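Local coordinates for protein aspartate aminotransferase (Leishmania major, PDB 4H51) that probably catalyses the pyridoxal 5'-phosphate-dependent transfer of the amino group of L-aspartate to 2-oxoglutarate, working as a homodimer, at residues F133-T137 / G158-I162; F92-V97 / A274-S278; L84-G88 / D295-R299; V113-S117 / Y302-P306. All coordinates share one frame; numbering follows the deposited sequence. Where two conformers were deposited one is given.

In the fold
Interactions 2, 3 and 4 form one cluster, whereas interaction 1 lies apart, its centre 24 to 27 Å from theirs. Interactions 3 and 4 are nearest, about 7 Å between centres: the backbone O of S87 probably accepts from Q114 N, and the chain of 295-299 runs on into 302-306. Interaction 2 joins interaction 4 through the sheet, where strands 274-280 and 110-116 are antiparallel neighbours. Strand 110-116 leads to the cofactor: S117, at the end of interaction 4, bonds through OG to a phosphate oxygen of the pyridoxal phosphate carried by residue 265. Interactions 3 and 4 both touch the second subunit. Interaction 1 ties the loops leading into strands 140-144 and 162-169 of the same sheet.

Interaction 1: residues F133-T137 / G158-I162; sequences FDAET and GWKNI
The indole of W159 lies over A135 and reaches as far as F133. The CB of W159 starts off pointing away from segment 133-137, but with CG anti to the carbonyl carbon (chi1 -68°) the ring system swings back over the loop. CG is the first ring atom near the methyl of A135; CD2 then comes closest, 3.7 Å from A135 CB, with CE2 and CE3 only slightly farther off. That methyl sits almost squarely over the six-membered ring, 14° off its normal, a CH-pi contact. CZ3 runs on above A135 CA, and the far atom CH2 ends 3.9 Å from F133 CB. On the pyrrole side NE1 gives its hydrogen to A126 O, which fixes the ring's rotation.

Below the indole the two backbones meet. K160 N donates to A135 O at 3.0 Å in a nearly straight bond, and the same oxygen takes a water, which in turn accepts from N161 N. N161 ND2 adds a bond of 3.1 Å to T137 O, which lies in the plane of its amide. At the surface, a second water donates both to E136 OE2 and to G158 O, the latter in the Schellman motif that closes helix 148-156. That helix and strands 140-144 and 162-169 form a beta-alpha-beta crossover, whose second loop is thus bound to the loop leading into its first strand.

E136 and K160 run side by side, yet OE2 and NZ stay 5.0 Å apart, so the loops are held by backbone carbonyls, water and the covered indole rather than by a salt bridge.

Interaction 2: residues F92-V97 / A274-S278; sequences FIDEAV and AGTLS
The carbonyl oxygen of G275 meets the ring edge of F92 and, in the sheet, the backbone N of T115, probably as a hydrogen bond. G275 O lies in the plane of the F92 ring, at its edge, 3.4 Å from F92 CE2. F92 can reach the strand because its CG stands anti to the backbone N (chi1 164°), which carries the ring across to CZ, 4.2 Å from A274 CB.

T276 fills the middle. Its CG2 touches F92 CE2 at 3.6 Å and A96 CB at 3.7 Å, so the methyl wedges between the ring and the next helical turn, where A96 CB also lies over one face of the phenyl, offset toward its rim. The hydroxyl of T276, on the other branch, bonds to Q261 OE1. Farther along, V97 CG1 rests 4.0 Å from S278 CB.

No hydrogen bond joins the two segments directly, and the helix crosses the strand at 75° with 9.0 Å between axes. Helix 90-101 thus packs on strand 274-280, which lies between its antiparallel neighbours 110-116 and 258-262 in the large-domain sheet; helix 307-318 adjoins F92, and helix 117-129 meets L277 on the other side of the sheet.

Interaction 3: residues L84-G88 / D295-R299; sequences LPISG and DSLIR
Of the polar links between the loop and the helix, the direct one joins S87 to D295: S87 OG donates to D295 OD1 across a short 2.5 Å, and D295 OD1 accepts through its syn lone pair, on the side of OD2. OD2 is served too. A water accepts from S87 N at 2.9 Å and passes a hydrogen to D295 OD2 at 3.2 Å, so the carboxylate is tied to both the side chain and the backbone of one serine. K291, one helical turn earlier, adds a weak hydrogen bond to S87 OG and a long, weak ion pair to D295 OD2.

The apolar part belongs to I86. Its CG2, set anti to the backbone N, pushes in against the helix, 3.5 Å from D295 O and 3.7 Å from I298 CG2, while the two isoleucine side chains overlap and run in opposing senses. I298 CG2 also lies 3.6 Å from the backbone I86 O. More loosely, I86 CD1 meets the aliphatic part of R299, 4.3 Å from its CD.

R299 sends its guanidinium elsewhere: NH1 bonds to T303 OG1, and NE forms a salt bridge with D30 of the second subunit. The loop itself is a type I beta turn from P85 to G88, closed by G88 N on P85 O, and it presents I86 and S87 together to helix 287-299.

A buried serine hydroxyl and a water thus share the acceptor atoms of D295 beside an apolar patch, and the nearby lysine would probably help to keep that carboxylate negative.

Interaction 4: residues V113-S117 / Y302-P306; sequences VQTLS and YTCPP
Q114 and P305 meet side chain to ring: the Q114 carboxamide carbon CD sits 3.5 Å from P305 CG, and NE2 goes on to P306 O at 2.9 Å. That last bond is weak, for its N-H is bent to 119°. The reach comes from an extended chain, CG anti to the backbone N (chi1 178°). Next along the strand, L116 was modelled in two conformers; in the one described, which leaves this contact less certain, CD2 lies over a face of the Y302 ring, 3.7 Å from its centroid, while CD1 lies 3.7 Å from P306 CD.

Two waters carry the polar traffic of Y302 OH. The hydroxyl donates to one, which in turn donates to Q114 O at 2.6 Å; it accepts from the other, which itself takes the hydrogen of L116 N at 2.9 Å.

Strand 110-116 is an edge strand within this chain of the mixed sheet of a fold-type I aminotransferase. L116 is the centre of an inverse gamma turn, and S117 OG after it bonds to the phosphate of the pyridoxal phosphate on residue 265 and to S264 OG.

A second shell sets these groups in place. Y89 N holds Q114 OE1, leaving NE2 directed at the proline carbonyl. From the second subunit, R273 bonds to Y302 O, and L116 of that subunit packs on Y302, as Y302 of that subunit does on L116.

Interaction 1: residues F133-T137 / G158-I162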
# COMPACT_ATOMS: atom_id res chain seq x y z
N PHE B 133 -12.34 -6.65 19.05
CA PHE B 133 -13.35 -7.72 19.00
C PHE B 133 -12.63 -9.04 18.83
O PHE B 133 -11.50 -9.09 18.39
CB PHE B 133 -14.34 -7.52 17.83
CG PHE B 133 -15.23 -6.34 17.99
CD1 PHE B 133 -14.82 -5.08 17.53
CD2 PHE B 133 -16.46 -6.46 18.63
CE1 PHE B 133 -15.61 -3.98 17.71
CE2 PHE B 133 -17.28 -5.33 18.80
CZ PHE B 133 -16.85 -4.10 18.35
N ASP B 134 -13.30 -10.14 19.17
CA ASP B 134 -12.74 -11.46 18.98
C ASP B 134 -13.03 -11.93 17.57
O ASP B 134 -14.11 -12.44 17.33
CB ASP B 134 -13.34 -12.43 20.01
CG ASP B 134 -12.88 -13.82 19.83
OD1 ASP B 134 -11.98 -14.04 19.03
OD2 ASP B 134 -13.40 -14.73 20.54
N ALA B 135 -12.09 -11.78 16.64
CA ALA B 135 -12.35 -12.11 15.23
C ALA B 135 -12.50 -13.61 14.93
O ALA B 135 -12.93 -13.99 13.83
CB ALA B 135 -11.31 -11.49 14.29
N GLU B 136 -12.20 -14.46 15.90
CA GLU B 136 -12.44 -15.89 15.77
C GLU B 136 -13.92 -16.24 15.91
O GLU B 136 -14.34 -17.27 15.43
CB GLU B 136 -11.63 -16.65 16.85
CG GLU B 136 -10.13 -16.47 16.68
CD GLU B 136 -9.59 -17.22 15.46
OE1 GLU B 136 -9.94 -18.40 15.25
OE2 GLU B 136 -8.81 -16.64 14.70
N THR B 137 -14.69 -15.36 16.52
CA THR B 137 -16.05 -15.62 17.01
C THR B 137 -17.09 -14.57 16.61
O THR B 137 -18.20 -14.90 16.17
CB THR B 137 -16.02 -15.62 18.55
OG1 THR B 137 -15.18 -16.68 18.99
CG2 THR B 137 -17.33 -15.83 19.08
N GLY B 158 -8.36 -11.77 9.13
CA GLY B 158 -8.48 -12.69 10.26
C GLY B 158 -9.91 -13.01 10.73
O GLY B 158 -10.12 -13.73 11.72
N TRP B 159 -10.91 -12.54 10.00
CA TRP B 159 -12.29 -12.77 10.41
C TRP B 159 -12.79 -14.11 9.99
O TRP B 159 -12.83 -14.39 8.82
CB TRP B 159 -13.23 -11.67 9.92
CG TRP B 159 -12.91 -10.38 10.61
CD1 TRP B 159 -11.92 -9.46 10.26
CD2 TRP B 159 -13.51 -9.85 11.83
NE1 TRP B 159 -11.90 -8.41 11.13
CE2 TRP B 159 -12.82 -8.59 12.11
CE3 TRP B 159 -14.53 -10.26 12.68
CZ2 TRP B 159 -13.14 -7.82 13.18
CZ3 TRP B 159 -14.84 -9.45 13.76
CH2 TRP B 159 -14.16 -8.26 14.01
N LYS B 160 -13.17 -14.93 10.97
CA LYS B 160 -13.53 -16.34 10.76
C LYS B 160 -15.06 -16.58 10.63
O LYS B 160 -15.50 -17.65 10.16
CB LYS B 160 -12.96 -17.18 11.92
CG LYS B 160 -11.45 -16.97 12.15
CD LYS B 160 -10.67 -17.33 10.90
CE LYS B 160 -9.15 -17.13 11.06
NZ LYS B 160 -8.37 -17.44 9.80
N ASN B 161 -15.87 -15.60 11.04
CA ASN B 161 -17.33 -15.73 11.03
C ASN B 161 -17.94 -14.57 10.26
O ASN B 161 -18.45 -13.61 10.84
CB ASN B 161 -17.86 -15.82 12.45
CG ASN B 161 -19.36 -15.97 12.54
OD1 ASN B 161 -20.04 -16.38 11.58
ND2 ASN B 161 -19.90 -15.70 13.72
N ILE B 162 -17.83 -14.65 8.94
CA ILE B 162 -18.35 -13.63 8.03
C ILE B 162 -19.81 -13.96 7.69
O ILE B 162 -20.12 -15.09 7.32
CB ILE B 162 -17.50 -13.54 6.74
CG1 ILE B 162 -16.04 -13.24 7.11
CG2 ILE B 162 -18.06 -12.48 5.76
CD1 ILE B 162 -15.04 -13.53 5.98
O HOH W 1 -15.39 -13.52 12.79
O HOH W 2 -8.46 -14.32 13.61

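Interaction 2: residues F92-V97 / A274-S278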
# COMPACT_ATOMS: atom_id res chain seq x y z
N PHE B 92 -3.37 16.25 4.22
CA PHE B 92 -4.31 15.45 3.45
C PHE B 92 -5.32 14.83 4.40
O PHE B 92 -6.55 14.93 4.21
CB PHE B 92 -3.60 14.33 2.68
CG PHE B 92 -4.53 13.26 2.19
CD1 PHE B 92 -5.47 13.56 1.23
CD2 PHE B 92 -4.49 12.00 2.71
CE1 PHE B 92 -6.36 12.61 0.80
CE2 PHE B 92 -5.38 11.02 2.28
CZ PHE B 92 -6.31 11.33 1.32
N ILE B 93 -4.83 14.18 5.43
CA ILE B 93 -5.73 13.44 6.34
C ILE B 93 -6.80 14.38 6.93
O ILE B 93 -7.99 14.03 6.93
CB ILE B 93 -4.95 12.77 7.49
CG1 ILE B 93 -3.99 11.67 6.97
CG2 ILE B 93 -5.93 12.21 8.55
CD1 ILE B 93 -2.90 11.36 7.97
N ASP B 94 -6.36 15.51 7.44
CA ASP B 94 -7.26 16.51 8.07
C ASP B 94 -8.31 17.02 7.12
O ASP B 94 -9.51 17.05 7.46
CB ASP B 94 -6.48 17.67 8.67
CG ASP B 94 -5.60 17.24 9.85
OD1 ASP B 94 -5.72 16.10 10.31
OD2 ASP B 94 -4.75 18.03 10.28
N GLU B 95 -7.89 17.39 5.91
CA GLU B 95 -8.85 17.88 4.91
C GLU B 95 -9.79 16.78 4.44
O GLU B 95 -11.00 17.04 4.19
CB GLU B 95 -8.15 18.50 3.69
CG GLU B 95 -7.38 19.79 3.92
CD GLU B 95 -8.23 20.99 4.31
OE1 GLU B 95 -9.47 20.97 4.18
OE2 GLU B 95 -7.59 21.99 4.70
N ALA B 96 -9.27 15.55 4.32
CA ALA B 96 -10.05 14.45 3.82
C ALA B 96 -11.17 14.13 4.81
O ALA B 96 -12.31 13.96 4.41
CB ALA B 96 -9.16 13.21 3.58
N VAL B 97 -10.88 14.08 6.10
CA VAL B 97 -11.93 13.69 7.05
C VAL B 97 -12.98 14.80 7.16
O VAL B 97 -14.17 14.51 7.43
CB VAL B 97 -11.40 13.25 8.46
CG1 VAL B 97 -10.47 12.02 8.34
CG2 VAL B 97 -10.77 14.38 9.21
N ALA B 274 -5.23 6.99 -2.89
CA ALA B 274 -5.34 7.98 -1.80
C ALA B 274 -6.62 7.72 -1.02
O ALA B 274 -7.73 7.80 -1.58
CB ALA B 274 -5.33 9.41 -2.34
N GLY B 275 -6.47 7.42 0.26
CA GLY B 275 -7.61 7.10 1.13
C GLY B 275 -7.31 7.45 2.57
O GLY B 275 -6.17 7.77 2.92
N THR B 276 -8.33 7.34 3.43
CA THR B 276 -8.11 7.39 4.85
C THR B 276 -8.93 6.35 5.60
O THR B 276 -9.98 5.87 5.14
CB THR B 276 -8.48 8.77 5.48
OG1 THR B 276 -9.91 8.98 5.46
CG2 THR B 276 -7.77 9.96 4.75
N LEU B 277 -8.47 6.07 6.83
CA LEU B 277 -9.26 5.32 7.80
C LEU B 277 -9.40 6.19 9.03
O LEU B 277 -8.40 6.74 9.52
CB LEU B 277 -8.56 3.98 8.20
CG LEU B 277 -9.27 3.20 9.32
CD1 LEU B 277 -10.56 2.51 8.86
CD2 LEU B 277 -8.27 2.17 9.85
N SER B 278 -10.62 6.31 9.54
CA SER B 278 -10.90 7.19 10.64
C SER B 278 -11.89 6.52 11.64
O SER B 278 -12.75 5.72 11.25
CB SER B 278 -11.40 8.54 10.15
OG SER B 278 -12.66 8.45 9.59

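Interaction 3: residues L84-G88 / D295-R299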
# COMPACT_ATOMS: atom_id res chain seq x y z
N LEU B 84 6.99 10.04 4.11
CA LEU B 84 5.92 10.57 4.94
C LEU B 84 6.02 9.86 6.31
O LEU B 84 6.57 8.79 6.39
CB LEU B 84 4.57 10.26 4.32
CG LEU B 84 4.17 11.00 3.01
CD1 LEU B 84 2.78 10.57 2.57
CD2 LEU B 84 4.21 12.51 3.15
N PRO B 85 5.45 10.45 7.38
CA PRO B 85 5.20 9.72 8.61
C PRO B 85 4.44 8.43 8.35
O PRO B 85 3.75 8.27 7.33
CB PRO B 85 4.33 10.69 9.43
CG PRO B 85 4.78 12.05 8.96
CD PRO B 85 4.93 11.83 7.47
N ILE B 86 4.54 7.48 9.26
CA ILE B 86 3.84 6.21 9.10
C ILE B 86 2.31 6.42 8.85
O ILE B 86 1.68 5.78 8.00
CB ILE B 86 4.11 5.29 10.33
CG1 ILE B 86 5.58 4.79 10.34
CG2 ILE B 86 3.17 4.09 10.39
CD1 ILE B 86 6.09 4.39 11.73
N SER B 87 1.74 7.37 9.59
CA SER B 87 0.32 7.66 9.45
C SER B 87 0.01 8.37 8.12
O SER B 87 -1.14 8.44 7.73
CB SER B 87 -0.14 8.58 10.56
OG SER B 87 0.03 8.01 11.83
N GLY B 88 1.02 8.90 7.45
CA GLY B 88 0.79 9.62 6.20
C GLY B 88 0.83 11.13 6.34
O GLY B 88 1.35 11.67 7.32
N ASP B 295 -0.72 2.67 13.36
CA ASP B 295 0.68 2.80 12.93
C ASP B 295 1.46 1.47 12.99
O ASP B 295 2.24 1.16 12.09
CB ASP B 295 1.38 3.89 13.72
CG ASP B 295 0.95 5.31 13.31
OD1 ASP B 295 0.21 5.52 12.31
OD2 ASP B 295 1.44 6.23 13.96
N SER B 296 1.24 0.68 14.04
CA SER B 296 1.93 -0.58 14.14
C SER B 296 1.53 -1.47 12.98
O SER B 296 2.39 -2.13 12.42
CB SER B 296 1.76 -1.31 15.50
OG SER B 296 0.40 -1.69 15.69
N LEU B 297 0.25 -1.43 12.58
CA LEU B 297 -0.25 -2.30 11.50
C LEU B 297 0.32 -1.84 10.18
O LEU B 297 0.75 -2.65 9.32
CB LEU B 297 -1.79 -2.35 11.48
CG LEU B 297 -2.47 -3.06 12.68
CD1 LEU B 297 -3.92 -2.69 12.78
CD2 LEU B 297 -2.28 -4.57 12.64
N ILE B 298 0.36 -0.52 10.00
CA ILE B 298 0.91 0.05 8.78
C ILE B 298 2.40 -0.29 8.64
O ILE B 298 2.87 -0.78 7.60
CB ILE B 298 0.75 1.59 8.78
CG1 ILE B 298 -0.74 1.97 8.70
CG2 ILE B 298 1.58 2.22 7.65
CD1 ILE B 298 -1.01 3.42 9.08
N ARG B 299 3.17 -0.01 9.69
CA ARG B 299 4.62 -0.20 9.66
C ARG B 299 5.01 -1.64 9.31
O ARG B 299 6.00 -1.88 8.61
CB ARG B 299 5.21 0.14 11.02
CG ARG B 299 6.71 -0.01 11.18
CD ARG B 299 7.55 0.70 10.13
NE ARG B 299 8.88 0.99 10.66
CZ ARG B 299 10.00 1.17 9.94
NH1 ARG B 299 10.02 1.06 8.62
NH2 ARG B 299 11.13 1.48 10.55
O HOH W 3 3.02 8.30 12.07

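Interaction 4: residues V113-S117 / Y302-P306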
# COMPACT_ATOMS: atom_id res chain seq x y z
N VAL B 113 -5.70 7.97 9.87
CA VAL B 113 -4.46 7.77 9.14
C VAL B 113 -4.77 7.75 7.65
O VAL B 113 -5.93 7.42 7.23
CB VAL B 113 -3.74 6.43 9.51
CG1 VAL B 113 -3.23 6.43 10.98
CG2 VAL B 113 -4.63 5.21 9.28
N GLN B 114 -3.73 8.07 6.86
CA GLN B 114 -3.75 7.86 5.44
C GLN B 114 -3.60 6.36 5.14
O GLN B 114 -2.85 5.64 5.83
CB GLN B 114 -2.62 8.70 4.76
CG GLN B 114 -2.51 8.52 3.26
CD GLN B 114 -1.42 9.32 2.65
OE1 GLN B 114 -1.00 10.30 3.25
NE2 GLN B 114 -0.98 8.95 1.42
N THR B 115 -4.29 5.88 4.13
CA THR B 115 -4.29 4.48 3.75
C THR B 115 -4.05 4.32 2.26
O THR B 115 -4.11 5.28 1.51
CB THR B 115 -5.65 3.83 4.08
OG1 THR B 115 -6.69 4.54 3.34
CG2 THR B 115 -5.92 3.86 5.61
N LEU B 116 -3.84 3.07 1.83
CA LEU B 116 -3.76 2.76 0.40
C LEU B 116 -5.17 2.75 -0.21
O LEU B 116 -5.73 1.71 -0.52
CB LEU B 116 -3.02 1.44 0.15
CG LEU B 116 -1.49 1.57 -0.03
CD1 LEU B 116 -1.17 2.29 -1.34
CD2 LEU B 116 -0.78 2.26 1.16
N SER B 117 -5.73 3.94 -0.37
CA SER B 117 -7.06 4.13 -0.91
C SER B 117 -8.11 3.46 -0.01
O SER B 117 -7.83 3.12 1.16
CB SER B 117 -7.11 3.65 -2.37
OG SER B 117 -7.82 4.63 -3.13
N TYR B 302 3.80 -1.91 5.08
CA TYR B 302 4.37 -1.12 4.01
C TYR B 302 5.10 0.12 4.51
O TYR B 302 5.49 0.93 3.73
CB TYR B 302 3.31 -0.76 2.97
CG TYR B 302 2.16 0.05 3.48
CD1 TYR B 302 2.22 1.43 3.55
CD2 TYR B 302 1.02 -0.58 3.98
CE1 TYR B 302 1.17 2.17 4.04
CE2 TYR B 302 -0.06 0.16 4.48
CZ TYR B 302 0.03 1.53 4.55
OH TYR B 302 -1.03 2.28 5.04
N THR B 303 5.31 0.22 5.83
CA THR B 303 6.03 1.32 6.45
C THR B 303 5.29 2.67 6.42
O THR B 303 5.01 3.27 7.47
CB THR B 303 7.48 1.46 5.90
OG1 THR B 303 8.27 0.37 6.37
CG2 THR B 303 8.13 2.74 6.39
N CYS B 304 5.01 3.18 5.21
CA CYS B 304 4.33 4.47 5.08
C CYS B 304 3.73 4.62 3.70
O CYS B 304 4.17 3.92 2.75
CB CYS B 304 5.27 5.63 5.45
SG CYS B 304 6.73 5.83 4.42
N PRO B 305 2.72 5.49 3.58
CA PRO B 305 1.94 5.49 2.34
C PRO B 305 2.53 6.35 1.22
O PRO B 305 3.35 7.26 1.50
CB PRO B 305 0.59 6.05 2.78
CG PRO B 305 0.97 7.05 3.83
CD PRO B 305 2.17 6.46 4.56
N PRO B 306 2.08 6.12 -0.03
CA PRO B 306 2.53 6.92 -1.17
C PRO B 306 2.00 8.37 -1.09
O PRO B 306 0.83 8.59 -0.78
CB PRO B 306 1.99 6.18 -2.41
CG PRO B 306 0.80 5.43 -1.88
CD PRO B 306 1.08 5.11 -0.42
O HOH W 4 -0.42 4.74 5.87
O HOH W 5 -3.56 1.19 4.00